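Local coordinates for coenzyme f420-dependent n5,n10-methylenetetrahydromethanopterin reductase (Methanopyrus kandleri, PDB 1EZW), which catalyses the reversible, coenzyme F420-dependent reduction of methylenetetrahydromethanopterin to methyltetrahydromethanopterin, a step of methanogenesis from carbon dioxide, at residues I8-D13 / H21-A26; I36-N41 / P68-P73; I138-E143 / V147-K152; I181-A186 / N191-N196; Y229-I234 / E243-V248. All coordinates share one frame; numbering follows the deposited sequence. Where two conformers were deposited one is given.

In the fold
Contacts 1, 4 and 5 are buried and essentially apolar. In contacts 1 and 4 a helix packs on a strand of the same eight-stranded parallel barrel sheet, on opposite sides of the chain's centre, and aliphatic carbons do the touching. Contact 5 lies beyond the end of barrel strand 225-229, where a short second strand meets helix 238-254; it joins contact 4 through a probable hydrogen bond from Tyr229 N to Val195 O. Contact 2 is equally buried but ionic, a salt bridge between two loops that follow neighbouring barrel strands. Contact 3, with its centre about 24 Å from that of the chain, is partly exposed and relies on a side-chain amide gripping loop backbone.

Contact 1: I8-D13 / H21-A26; sequences IELLPD and HLIKVA
Leu10 packs against Leu22 and Ile23 through a single methyl: its CD1 sits 3.9 Å from Leu22 CB and equally 3.9 Å from Ile23 CG1. CG of Leu10 lies anti to the carbonyl carbon (chi1 -68°), which carries CD1 over to the helix. Leu10 crosses Leu22 at about a right angle but slides past Ile23 in the reverse direction. Two residues back along the strand, Ile8 CG2 meets Ala26 CB at 3.9 Å. This is the first strand-to-helix step of the TIM barrel, within the beta-alpha-beta unit of strand 5-10, helix 16-28 and strand 33-36; the strand and helix segments run nearly antiparallel, at 174°, with axes 10.0 Å apart. All five touching residues are buried, and Ile336 of helix 332-342 also packs on Ile8. Lys24, though buried, turns from the strand to a salt bridge with Asp28 and a cation-pi contact with Trp85 of a neighbouring subunit. On the looser side Glu9 faces away from helix 16-28 and is partly exposed.

Contact 2: I36-N41 / P68-P73; sequences ICDHYN and PYTRHP
Two loops that follow adjacent strands of the TIM barrel, after 33-36 and after 60-63, are joined here by the Asp38-Arg71 salt bridge. Arg71 grips the carboxylate end-on with two nitrogens: NH1 donates to Asp38 OD1 at 3.0 Å (N-H...O 163°), and NH2 donates to Asp38 OD2 at 2.9 Å. The two flat groups are turned 45° apart: OD1 lies in the guanidinium plane, yet NH1 reaches it from above the carboxylate plane, and NH2 reaches OD2 on the syn side but tilted from that plane. The arginine chain, extended from CG to NE, brings the guanidinium up from the opposite direction. Asp38 OD2 has further partners, the hydroxyl of Thr66 and a water that donates to it at 2.9 Å; the same water lies 2.8 Å from Thr70 OG1. With an asparagine here the buried guanidinium would probably lose its countercharge. The pair thus joins neighbouring strand-to-helix loops at the C-terminal end of the barrel strands, where TIM-barrel enzymes carry their active sites.

Contact 3: I138-E143 / V147-K152; sequences IYQYLE and VEYEGK
Gln140, on helix 127-142 of the TIM barrel, takes hold of the Glu148 backbone with both ends of its amide. Glu148 N donates to Gln140 OE1 at 2.9 Å and nearly straight (162°), while Gln140 NE2 donates to Glu148 O at a longer 3.3 Å. The second donor stands well above that carbonyl plane, although the oxygen lies in the plane of the glutamine amide. These bonds link the helix to the chain that turns back after it, before strand 173-176. With CG anti to the carbonyl carbon (chi1 -75°) and the chain extended beyond CG, the amide reaches past Val147 to Glu148. With an alanine here both amide bonds go, and the loop at Glu148 would probably be less firmly tied to the helix. Outward from the amide, Tyr149 crosses the glutamine at about a right angle, its CD1 3.9 Å from Gln140 NE2. Leu74 of helix 73-86 touches Val147. Tyr141 carries its hydroxyl to Tyr40 O of a neighbouring subunit, while Val147 CG2 lies 3.6 Å from Tyr141 N.

Contact 4: I181-A186 / N191-N196; sequences IMLKTA and NGVLVN
Ala186 sets its CB against both methyls of Val193, 3.7 Å from CG2 and 4.0 Å from CG1. Val193 holds CG1 anti to its backbone N (chi1 -168°) and CG2 anti to its carbonyl carbon, which turns both methyls toward the alanine CB. One helical turn earlier, Leu183 rests its CD2 on two valines, 4.2 Å from Val193 CG1 and also 4.2 Å from Val195 CG2, and the leucine crosses each of them at about a right angle. These contacts lie within the beta-alpha-beta unit of strand 173-176, helix 180-189 and strand 192-196, part of the wall of the TIM barrel. Helix and strand segments run 156° apart with axes 9.0 Å from each other, close enough for an alanine to meet the strand directly. Ala206 and Ile210 of helix 200-216 pack on Leu183, while Met175 touches Ala186. Away from the strand, Thr185 OG1 donates to Ile181 O at 2.8 Å; that oxygen also accepts from Thr185 N, the two donors reaching it from opposite faces of its plane.

Contact 5: Y229-I234 / E243-V248; sequences YTCFSI and EATKIV
Ser233 meets the helix with each of its side-chain atoms. Its CB presses on Thr245 CG2 at 3.3 Å, tighter than usual van der Waals contact, and its OG, anti to the backbone N (chi1 -167°), continues to Ala244 CB at 3.5 Å. The hydroxyl is also hydrogen-bonded to the carbonyl O of Ala241, which gives the buried serine a polar partner in the preceding turn of helix 238-254. The strand here, 232-234, pairs in parallel with strand 300-302 to form a two-stranded addition to the TIM barrel, just after barrel strand 225-229; Ala301 of its partner strand packs on both Ser233 and Thr245. Two residues back along the chain, Cys231 points the same way: its SG lies 3.7 Å from Val248 CG1 and 4.0 Å from Val248 CB. Thr245 sits between these two touching points and turns its OG1 to the carbonyl of Ile242. On the side of the helix facing away from the strand, Lys246 NZ donates to Glu243 OE1 in a salt bridge of 3.0 Å.

Contact 1: I8-D13 / H21-A26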
# COMPACT_ATOMS: atom_id res chain seq x y z
N ILE A 8 3.79 -19.66 -8.07
CA ILE A 8 5.02 -19.49 -7.33
C ILE A 8 4.65 -19.71 -5.87
O ILE A 8 3.59 -19.27 -5.43
CB ILE A 8 5.65 -18.09 -7.55
CG1 ILE A 8 6.98 -18.04 -6.80
CG2 ILE A 8 4.69 -16.97 -7.13
CD1 ILE A 8 7.81 -16.88 -7.19
N GLU A 9 5.52 -20.41 -5.15
CA GLU A 9 5.26 -20.68 -3.73
C GLU A 9 6.46 -20.16 -2.99
O GLU A 9 7.60 -20.53 -3.26
CB GLU A 9 5.05 -22.20 -3.50
CG GLU A 9 5.06 -22.64 -2.05
CD GLU A 9 6.43 -23.06 -1.60
OE1 GLU A 9 7.01 -24.00 -2.22
OE2 GLU A 9 6.95 -22.46 -0.64
N LEU A 10 6.19 -19.26 -2.03
CA LEU A 10 7.26 -18.64 -1.25
C LEU A 10 7.01 -18.89 0.23
O LEU A 10 5.87 -18.77 0.71
CB LEU A 10 7.31 -17.13 -1.53
CG LEU A 10 7.77 -16.74 -2.94
CD1 LEU A 10 7.53 -15.28 -3.22
CD2 LEU A 10 9.24 -17.07 -3.11
N LEU A 11 8.08 -19.29 0.93
CA LEU A 11 8.02 -19.50 2.37
C LEU A 11 8.21 -18.06 2.89
O LEU A 11 9.13 -17.36 2.49
CB LEU A 11 9.20 -20.33 2.87
CG LEU A 11 9.13 -20.70 4.35
CD1 LEU A 11 8.09 -21.82 4.50
CD2 LEU A 11 10.49 -21.16 4.87
N PRO A 12 7.32 -17.61 3.76
CA PRO A 12 7.52 -16.24 4.21
C PRO A 12 8.47 -16.09 5.40
O PRO A 12 8.07 -15.55 6.43
CB PRO A 12 6.10 -15.81 4.52
CG PRO A 12 5.56 -17.09 5.18
CD PRO A 12 6.04 -18.17 4.28
N ASP A 13 9.69 -16.57 5.28
CA ASP A 13 10.62 -16.38 6.39
C ASP A 13 11.43 -15.09 6.15
O ASP A 13 11.98 -14.48 7.09
CB ASP A 13 11.56 -17.60 6.56
CG ASP A 13 12.31 -17.98 5.29
OD1 ASP A 13 13.34 -18.68 5.47
OD2 ASP A 13 11.93 -17.66 4.13
N HIS A 21 7.58 -8.11 -3.14
CA HIS A 21 8.29 -7.75 -4.36
C HIS A 21 8.44 -8.96 -5.32
O HIS A 21 8.22 -8.80 -6.54
CB HIS A 21 9.70 -7.24 -3.97
CG HIS A 21 10.65 -7.11 -5.13
ND1 HIS A 21 10.47 -6.21 -6.16
CD2 HIS A 21 11.75 -7.83 -5.45
CE1 HIS A 21 11.43 -6.38 -7.06
NE2 HIS A 21 12.22 -7.35 -6.65
N LEU A 22 8.79 -10.13 -4.78
CA LEU A 22 8.99 -11.30 -5.66
C LEU A 22 7.68 -11.73 -6.28
O LEU A 22 7.62 -12.15 -7.45
CB LEU A 22 9.65 -12.47 -4.91
CG LEU A 22 11.12 -12.16 -4.56
CD1 LEU A 22 11.63 -13.33 -3.69
CD2 LEU A 22 12.02 -11.97 -5.81
N ILE A 23 6.60 -11.56 -5.53
CA ILE A 23 5.29 -11.91 -6.11
C ILE A 23 4.95 -10.93 -7.25
O ILE A 23 4.40 -11.35 -8.28
CB ILE A 23 4.21 -11.92 -5.03
CG1 ILE A 23 4.47 -13.10 -4.08
CG2 ILE A 23 2.81 -12.10 -5.67
CD1 ILE A 23 3.51 -13.19 -2.85
N LYS A 24 5.27 -9.64 -7.08
CA LYS A 24 5.05 -8.70 -8.18
C LYS A 24 5.92 -9.10 -9.40
O LYS A 24 5.43 -9.06 -10.52
CB LYS A 24 5.36 -7.26 -7.71
CG LYS A 24 5.34 -6.18 -8.82
CD LYS A 24 3.96 -6.09 -9.45
CE LYS A 24 3.72 -4.73 -10.17
NZ LYS A 24 4.50 -4.56 -11.38
N VAL A 25 7.18 -9.48 -9.18
CA VAL A 25 8.04 -9.91 -10.30
C VAL A 25 7.41 -11.12 -10.98
O VAL A 25 7.30 -11.14 -12.22
CB VAL A 25 9.47 -10.19 -9.87
CG1 VAL A 25 10.32 -10.67 -11.10
CG2 VAL A 25 10.08 -8.87 -9.32
N ALA A 26 6.91 -12.06 -10.20
CA ALA A 26 6.22 -13.22 -10.81
C ALA A 26 5.00 -12.79 -11.63
O ALA A 26 4.80 -13.25 -12.79
CB ALA A 26 5.79 -14.23 -9.72

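Contact 2: I36-N41 / P68-P73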
# COMPACT_ATOMS: atom_id res chain seq x y z
N ILE A 36 1.41 -18.74 -0.43
CA ILE A 36 2.27 -18.42 0.70
C ILE A 36 1.98 -19.43 1.80
O ILE A 36 0.83 -19.60 2.22
CB ILE A 36 2.03 -16.98 1.23
CG1 ILE A 36 2.58 -15.97 0.20
CG2 ILE A 36 2.78 -16.78 2.56
CD1 ILE A 36 4.12 -16.11 0.06
N CYS A 37 3.01 -20.14 2.25
CA CYS A 37 2.86 -21.16 3.29
C CYS A 37 2.36 -20.60 4.61
O CYS A 37 2.55 -19.41 4.91
CB CYS A 37 4.19 -21.86 3.50
SG CYS A 37 4.89 -22.29 1.93
N ASP A 38 1.71 -21.45 5.39
CA ASP A 38 1.16 -21.04 6.68
C ASP A 38 1.80 -21.80 7.83
O ASP A 38 1.32 -22.89 8.18
CB ASP A 38 -0.38 -21.25 6.67
CG ASP A 38 -1.02 -21.08 8.04
OD1 ASP A 38 -0.52 -20.22 8.78
OD2 ASP A 38 -2.00 -21.79 8.35
N HIS A 39 2.89 -21.27 8.39
CA HIS A 39 3.59 -21.91 9.53
C HIS A 39 3.81 -20.83 10.58
O HIS A 39 4.33 -19.77 10.24
CB HIS A 39 4.96 -22.47 9.10
CG HIS A 39 4.87 -23.68 8.23
ND1 HIS A 39 5.99 -24.29 7.68
CD2 HIS A 39 3.81 -24.41 7.82
CE1 HIS A 39 5.60 -25.34 6.98
NE2 HIS A 39 4.28 -25.44 7.05
N TYR A 40 3.45 -21.11 11.85
CA TYR A 40 3.53 -20.12 12.92
C TYR A 40 4.93 -19.52 13.07
O TYR A 40 5.08 -18.38 13.54
CB TYR A 40 3.11 -20.75 14.27
CG TYR A 40 4.25 -21.53 14.88
CD1 TYR A 40 5.21 -20.87 15.67
CD2 TYR A 40 4.53 -22.85 14.45
CE1 TYR A 40 6.42 -21.47 16.00
CE2 TYR A 40 5.76 -23.46 14.78
CZ TYR A 40 6.69 -22.77 15.52
OH TYR A 40 7.95 -23.31 15.72
N ASN A 41 5.97 -20.27 12.67
CA ASN A 41 7.31 -19.76 12.88
C ASN A 41 7.73 -18.66 11.92
O ASN A 41 8.71 -17.98 12.14
CB ASN A 41 8.36 -20.90 12.84
CG ASN A 41 8.24 -21.75 11.60
OD1 ASN A 41 7.19 -22.29 11.31
ND2 ASN A 41 9.34 -21.90 10.89
N PRO A 68 -7.15 -26.98 9.02
CA PRO A 68 -8.38 -26.83 9.84
C PRO A 68 -8.20 -26.62 11.33
O PRO A 68 -9.18 -26.31 12.02
CB PRO A 68 -9.08 -28.20 9.67
CG PRO A 68 -8.41 -28.81 8.43
CD PRO A 68 -6.98 -28.38 8.56
N TYR A 69 -6.98 -26.79 11.82
CA TYR A 69 -6.73 -26.85 13.25
C TYR A 69 -6.23 -25.68 14.04
O TYR A 69 -6.66 -25.46 15.16
CB TYR A 69 -5.75 -28.01 13.53
CG TYR A 69 -6.16 -29.30 12.84
CD1 TYR A 69 -5.46 -29.76 11.72
CD2 TYR A 69 -7.32 -30.00 13.24
CE1 TYR A 69 -5.88 -30.87 11.01
CE2 TYR A 69 -7.76 -31.14 12.50
CZ TYR A 69 -7.03 -31.56 11.39
OH TYR A 69 -7.42 -32.67 10.63
N THR A 70 -5.28 -24.94 13.47
CA THR A 70 -4.69 -23.86 14.25
C THR A 70 -5.54 -22.61 14.35
O THR A 70 -5.18 -21.69 15.09
CB THR A 70 -3.32 -23.49 13.70
OG1 THR A 70 -3.51 -22.96 12.38
CG2 THR A 70 -2.35 -24.76 13.67
N ARG A 71 -6.63 -22.54 13.58
CA ARG A 71 -7.56 -21.39 13.65
C ARG A 71 -8.94 -21.98 13.44
O ARG A 71 -9.10 -22.95 12.69
CB ARG A 71 -7.33 -20.42 12.48
CG ARG A 71 -5.94 -19.81 12.45
CD ARG A 71 -5.90 -18.87 11.21
NE ARG A 71 -4.56 -18.30 10.98
CZ ARG A 71 -3.55 -19.00 10.47
NH1 ARG A 71 -2.36 -18.43 10.28
NH2 ARG A 71 -3.73 -20.27 10.16
N HIS A 72 -9.96 -21.39 14.06
CA HIS A 72 -11.32 -21.85 13.86
C HIS A 72 -11.66 -21.66 12.37
O HIS A 72 -11.24 -20.69 11.75
CB HIS A 72 -12.25 -20.99 14.72
CG HIS A 72 -13.65 -21.53 14.84
ND1 HIS A 72 -14.56 -21.46 13.81
CD2 HIS A 72 -14.27 -22.16 15.87
CE1 HIS A 72 -15.70 -22.04 14.20
NE2 HIS A 72 -15.54 -22.46 15.45
N PRO A 73 -12.39 -22.59 11.77
CA PRO A 73 -12.71 -22.41 10.36
C PRO A 73 -13.44 -21.12 10.01
O PRO A 73 -13.31 -20.64 8.89
CB PRO A 73 -13.49 -23.69 10.02
CG PRO A 73 -14.04 -24.13 11.31
CD PRO A 73 -12.88 -23.92 12.24
O HOH W 1 -1.16 -22.87 10.92

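Contact 3: I138-E143 / V147-K152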
# COMPACT_ATOMS: atom_id res chain seq x y z
N ILE A 138 -16.44 -22.65 5.22
CA ILE A 138 -15.95 -21.53 4.44
C ILE A 138 -16.91 -21.09 3.37
O ILE A 138 -17.17 -19.90 3.23
CB ILE A 138 -14.57 -21.87 3.80
CG1 ILE A 138 -13.53 -22.03 4.92
CG2 ILE A 138 -14.18 -20.78 2.78
CD1 ILE A 138 -12.15 -22.51 4.37
N TYR A 139 -17.48 -22.03 2.60
CA TYR A 139 -18.35 -21.62 1.53
C TYR A 139 -19.70 -21.12 2.02
O TYR A 139 -20.28 -20.24 1.39
CB TYR A 139 -18.43 -22.73 0.46
CG TYR A 139 -17.12 -22.66 -0.35
CD1 TYR A 139 -15.96 -23.28 0.12
CD2 TYR A 139 -17.06 -21.88 -1.50
CE1 TYR A 139 -14.72 -23.13 -0.56
CE2 TYR A 139 -15.82 -21.71 -2.20
CZ TYR A 139 -14.67 -22.34 -1.71
OH TYR A 139 -13.47 -22.18 -2.35
N GLN A 140 -20.19 -21.64 3.15
CA GLN A 140 -21.41 -21.05 3.70
C GLN A 140 -21.12 -19.58 4.06
O GLN A 140 -21.97 -18.71 3.83
CB GLN A 140 -21.90 -21.76 4.97
CG GLN A 140 -22.58 -23.12 4.68
CD GLN A 140 -23.26 -23.64 5.93
OE1 GLN A 140 -23.80 -22.84 6.70
NE2 GLN A 140 -23.29 -24.98 6.12
N TYR A 141 -19.93 -19.31 4.59
CA TYR A 141 -19.52 -17.95 4.98
C TYR A 141 -19.43 -17.06 3.73
O TYR A 141 -19.93 -15.93 3.71
CB TYR A 141 -18.15 -18.04 5.68
CG TYR A 141 -17.64 -16.73 6.26
CD1 TYR A 141 -17.75 -16.46 7.61
CD2 TYR A 141 -17.06 -15.77 5.43
CE1 TYR A 141 -17.28 -15.23 8.15
CE2 TYR A 141 -16.59 -14.55 5.95
CZ TYR A 141 -16.70 -14.29 7.31
OH TYR A 141 -16.17 -13.11 7.86
N LEU A 142 -18.79 -17.56 2.68
CA LEU A 142 -18.65 -16.81 1.42
C LEU A 142 -19.99 -16.58 0.71
O LEU A 142 -20.11 -15.64 -0.08
CB LEU A 142 -17.67 -17.53 0.49
CG LEU A 142 -16.23 -17.60 0.95
CD1 LEU A 142 -15.43 -18.45 -0.06
CD2 LEU A 142 -15.64 -16.18 0.99
N GLU A 143 -20.99 -17.45 0.97
CA GLU A 143 -22.31 -17.23 0.39
C GLU A 143 -23.08 -16.18 1.18
O GLU A 143 -24.19 -15.79 0.79
CB GLU A 143 -23.13 -18.55 0.35
CG GLU A 143 -22.53 -19.59 -0.62
CD GLU A 143 -22.84 -19.30 -2.08
OE1 GLU A 143 -23.33 -18.19 -2.37
OE2 GLU A 143 -22.60 -20.18 -2.95
N VAL A 147 -23.84 -19.04 8.78
CA VAL A 147 -23.27 -20.36 8.72
C VAL A 147 -23.94 -21.19 9.82
O VAL A 147 -24.03 -20.76 10.95
CB VAL A 147 -21.78 -20.33 9.01
CG1 VAL A 147 -21.24 -21.74 8.96
CG2 VAL A 147 -21.07 -19.40 8.01
N GLU A 148 -24.44 -22.37 9.47
CA GLU A 148 -25.05 -23.27 10.45
C GLU A 148 -24.57 -24.61 10.02
O GLU A 148 -24.95 -25.12 8.96
CB GLU A 148 -26.58 -23.18 10.38
CG GLU A 148 -27.11 -21.87 10.95
CD GLU A 148 -28.64 -21.80 10.95
OE1 GLU A 148 -29.23 -21.41 11.98
OE2 GLU A 148 -29.24 -22.12 9.91
N TYR A 149 -23.69 -25.17 10.82
CA TYR A 149 -23.12 -26.45 10.47
C TYR A 149 -22.76 -27.29 11.67
O TYR A 149 -22.09 -26.84 12.59
CB TYR A 149 -21.86 -26.24 9.59
CG TYR A 149 -21.34 -27.52 9.03
CD1 TYR A 149 -21.97 -28.12 7.95
CD2 TYR A 149 -20.27 -28.19 9.62
CE1 TYR A 149 -21.55 -29.36 7.46
CE2 TYR A 149 -19.84 -29.43 9.15
CZ TYR A 149 -20.48 -30.01 8.07
OH TYR A 149 -20.06 -31.22 7.56
N GLU A 150 -23.22 -28.54 11.66
CA GLU A 150 -22.92 -29.43 12.76
C GLU A 150 -22.23 -30.66 12.20
O GLU A 150 -22.87 -31.53 11.62
CB GLU A 150 -24.21 -29.82 13.49
CG GLU A 150 -23.94 -30.84 14.59
CD GLU A 150 -25.10 -31.01 15.56
OE1 GLU A 150 -25.00 -31.91 16.43
OE2 GLU A 150 -26.09 -30.25 15.46
N GLY A 151 -20.92 -30.73 12.37
CA GLY A 151 -20.20 -31.88 11.84
C GLY A 151 -19.54 -32.58 13.00
O GLY A 151 -19.88 -32.32 14.16
N LYS A 152 -18.58 -33.45 12.70
CA LYS A 152 -17.83 -34.18 13.72
C LYS A 152 -16.67 -33.37 14.25
O LYS A 152 -16.26 -33.55 15.39
CB LYS A 152 -17.20 -35.47 13.15
CG LYS A 152 -18.14 -36.46 12.44
CD LYS A 152 -17.30 -37.60 11.76
CE LYS A 152 -16.81 -38.74 12.72
NZ LYS A 152 -15.87 -38.46 13.86

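Contact 4: I181-A186 / N191-N196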
# COMPACT_ATOMS: atom_id res chain seq x y z
N ILE A 181 -6.24 -41.35 0.20
CA ILE A 181 -7.47 -40.82 0.76
C ILE A 181 -7.60 -39.32 0.45
O ILE A 181 -8.66 -38.85 0.02
CB ILE A 181 -7.55 -41.02 2.29
CG1 ILE A 181 -7.43 -42.51 2.62
CG2 ILE A 181 -8.89 -40.47 2.82
CD1 ILE A 181 -7.23 -42.76 4.11
N MET A 182 -6.54 -38.57 0.68
CA MET A 182 -6.61 -37.14 0.39
C MET A 182 -6.75 -36.86 -1.09
O MET A 182 -7.46 -35.94 -1.50
CB MET A 182 -5.38 -36.43 0.96
CG MET A 182 -5.40 -36.35 2.45
SD MET A 182 -6.79 -35.33 3.05
CE MET A 182 -6.52 -35.45 4.70
N LEU A 183 -6.06 -37.64 -1.92
CA LEU A 183 -6.16 -37.43 -3.37
C LEU A 183 -7.56 -37.69 -3.86
O LEU A 183 -8.09 -36.96 -4.67
CB LEU A 183 -5.18 -38.35 -4.12
CG LEU A 183 -3.68 -37.99 -4.03
CD1 LEU A 183 -2.85 -39.18 -4.54
CD2 LEU A 183 -3.38 -36.73 -4.89
N LYS A 184 -8.18 -38.77 -3.36
CA LYS A 184 -9.53 -39.07 -3.79
C LYS A 184 -10.53 -37.98 -3.30
O LYS A 184 -11.41 -37.53 -4.04
CB LYS A 184 -9.91 -40.45 -3.25
CG LYS A 184 -11.12 -41.02 -3.89
CD LYS A 184 -11.35 -42.46 -3.37
CE LYS A 184 -12.55 -43.09 -4.06
NZ LYS A 184 -13.71 -42.19 -3.91
N THR A 185 -10.36 -37.55 -2.06
CA THR A 185 -11.23 -36.51 -1.51
C THR A 185 -11.10 -35.21 -2.32
O THR A 185 -12.08 -34.52 -2.59
CB THR A 185 -10.84 -36.23 -0.03
OG1 THR A 185 -10.98 -37.46 0.71
CG2 THR A 185 -11.76 -35.13 0.59
N ALA A 186 -9.88 -34.87 -2.70
CA ALA A 186 -9.65 -33.65 -3.47
C ALA A 186 -10.34 -33.77 -4.84
O ALA A 186 -10.94 -32.82 -5.32
CB ALA A 186 -8.12 -33.41 -3.61
N ASN A 191 -11.41 -27.69 -6.36
CA ASN A 191 -11.20 -27.13 -7.70
C ASN A 191 -9.78 -27.47 -8.17
O ASN A 191 -9.49 -27.39 -9.34
CB ASN A 191 -11.31 -25.61 -7.65
CG ASN A 191 -12.71 -25.17 -7.41
OD1 ASN A 191 -13.60 -25.45 -8.24
ND2 ASN A 191 -12.95 -24.52 -6.30
N GLY A 192 -8.92 -27.80 -7.22
CA GLY A 192 -7.55 -28.15 -7.55
C GLY A 192 -6.87 -28.95 -6.46
O GLY A 192 -7.36 -29.03 -5.33
N VAL A 193 -5.73 -29.54 -6.80
CA VAL A 193 -4.98 -30.34 -5.87
C VAL A 193 -3.53 -29.90 -5.85
O VAL A 193 -2.90 -29.76 -6.90
CB VAL A 193 -5.06 -31.85 -6.27
CG1 VAL A 193 -4.52 -32.73 -5.12
CG2 VAL A 193 -6.48 -32.21 -6.66
N LEU A 194 -2.98 -29.68 -4.67
CA LEU A 194 -1.58 -29.29 -4.53
C LEU A 194 -0.83 -30.52 -4.09
O LEU A 194 -0.97 -31.01 -2.96
CB LEU A 194 -1.46 -28.17 -3.46
CG LEU A 194 -2.24 -26.91 -3.84
CD1 LEU A 194 -2.36 -25.96 -2.63
CD2 LEU A 194 -1.55 -26.22 -4.99
N VAL A 195 -0.04 -31.06 -5.02
CA VAL A 195 0.75 -32.25 -4.75
C VAL A 195 2.22 -31.90 -4.63
O VAL A 195 2.80 -31.33 -5.55
CB VAL A 195 0.54 -33.26 -5.90
CG1 VAL A 195 1.37 -34.54 -5.63
CG2 VAL A 195 -0.92 -33.57 -6.03
N ASN A 196 2.80 -32.21 -3.48
CA ASN A 196 4.21 -31.97 -3.24
C ASN A 196 4.99 -33.04 -4.00
O ASN A 196 5.23 -34.13 -3.47
CB ASN A 196 4.54 -32.07 -1.75
CG ASN A 196 4.21 -30.80 -0.98
OD1 ASN A 196 4.17 -30.78 0.25
ND2 ASN A 196 3.99 -29.72 -1.71

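Contact 5: Y229-I234 / E243-V248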
# COMPACT_ATOMS: atom_id res chain seq x y z
N TYR A 229 3.53 -28.87 -6.64
CA TYR A 229 4.29 -27.99 -5.75
C TYR A 229 5.71 -28.55 -5.85
O TYR A 229 6.06 -29.52 -5.16
CB TYR A 229 3.72 -28.12 -4.32
CG TYR A 229 2.87 -26.94 -3.84
CD1 TYR A 229 2.18 -26.12 -4.73
CD2 TYR A 229 2.71 -26.71 -2.48
CE1 TYR A 229 1.34 -25.07 -4.27
CE2 TYR A 229 1.88 -25.68 -2.00
CZ TYR A 229 1.20 -24.88 -2.90
OH TYR A 229 0.36 -23.90 -2.41
N THR A 230 6.54 -27.93 -6.69
CA THR A 230 7.89 -28.42 -6.96
C THR A 230 9.06 -27.81 -6.22
O THR A 230 8.95 -26.74 -5.61
CB THR A 230 8.23 -28.26 -8.46
OG1 THR A 230 8.52 -26.87 -8.74
CG2 THR A 230 7.04 -28.71 -9.34
N CYS A 231 10.17 -28.54 -6.24
CA CYS A 231 11.46 -28.03 -5.79
C CYS A 231 11.94 -27.59 -7.18
O CYS A 231 12.07 -28.42 -8.10
CB CYS A 231 12.35 -29.14 -5.25
SG CYS A 231 14.03 -28.60 -5.07
N PHE A 232 12.21 -26.29 -7.37
CA PHE A 232 12.50 -25.82 -8.72
C PHE A 232 13.77 -25.00 -8.73
O PHE A 232 13.99 -24.19 -7.81
CB PHE A 232 11.30 -24.95 -9.15
CG PHE A 232 11.27 -24.58 -10.58
CD1 PHE A 232 10.42 -25.25 -11.45
CD2 PHE A 232 11.98 -23.49 -11.05
CE1 PHE A 232 10.26 -24.83 -12.78
CE2 PHE A 232 11.84 -23.05 -12.37
CZ PHE A 232 10.99 -23.71 -13.23
N SER A 233 14.60 -25.19 -9.75
CA SER A 233 15.82 -24.38 -9.81
C SER A 233 16.24 -24.14 -11.25
O SER A 233 16.55 -25.09 -11.98
CB SER A 233 16.96 -25.03 -9.03
OG SER A 233 18.04 -24.09 -8.85
N ILE A 234 16.25 -22.87 -11.66
CA ILE A 234 16.59 -22.54 -13.03
C ILE A 234 17.66 -21.46 -13.09
O ILE A 234 17.66 -20.50 -12.32
CB ILE A 234 15.31 -22.11 -13.80
CG1 ILE A 234 15.58 -22.09 -15.31
CG2 ILE A 234 14.81 -20.71 -13.28
CD1 ILE A 234 14.38 -21.73 -16.16
N GLU A 243 23.05 -27.26 -8.48
CA GLU A 243 23.69 -27.16 -7.19
C GLU A 243 22.76 -26.54 -6.15
O GLU A 243 22.72 -26.97 -5.00
CB GLU A 243 24.96 -26.31 -7.31
CG GLU A 243 25.81 -26.29 -6.05
CD GLU A 243 26.27 -27.68 -5.65
OE1 GLU A 243 26.66 -28.44 -6.57
OE2 GLU A 243 26.24 -28.01 -4.44
N ALA A 244 22.01 -25.52 -6.57
CA ALA A 244 21.09 -24.82 -5.67
C ALA A 244 19.99 -25.72 -5.10
O ALA A 244 19.43 -25.45 -4.04
CB ALA A 244 20.48 -23.63 -6.40
N THR A 245 19.67 -26.81 -5.80
CA THR A 245 18.64 -27.69 -5.31
C THR A 245 19.07 -28.60 -4.17
O THR A 245 18.23 -29.03 -3.38
CB THR A 245 18.09 -28.68 -6.39
OG1 THR A 245 19.12 -29.61 -6.71
CG2 THR A 245 17.67 -27.97 -7.64
N LYS A 246 20.36 -28.88 -4.06
CA LYS A 246 20.82 -29.87 -3.07
C LYS A 246 20.31 -29.81 -1.64
O LYS A 246 19.77 -30.81 -1.15
CB LYS A 246 22.35 -29.97 -3.11
CG LYS A 246 22.80 -30.57 -4.44
CD LYS A 246 24.30 -30.77 -4.57
CE LYS A 246 24.65 -31.28 -5.97
NZ LYS A 246 26.12 -31.39 -6.21
N ILE A 247 20.45 -28.68 -0.97
CA ILE A 247 19.95 -28.62 0.40
C ILE A 247 18.47 -28.97 0.44
O ILE A 247 18.03 -29.72 1.30
CB ILE A 247 20.15 -27.23 1.04
CG1 ILE A 247 19.62 -27.23 2.48
CG2 ILE A 247 19.41 -26.16 0.23
CD1 ILE A 247 20.25 -28.28 3.39
N VAL A 248 17.69 -28.45 -0.51
CA VAL A 248 16.27 -28.74 -0.49
C VAL A 248 15.99 -30.22 -0.81
O VAL A 248 15.18 -30.85 -0.14
CB VAL A 248 15.48 -27.82 -1.47
CG1 VAL A 248 14.00 -28.17 -1.43
CG2 VAL A 248 15.68 -26.33 -1.07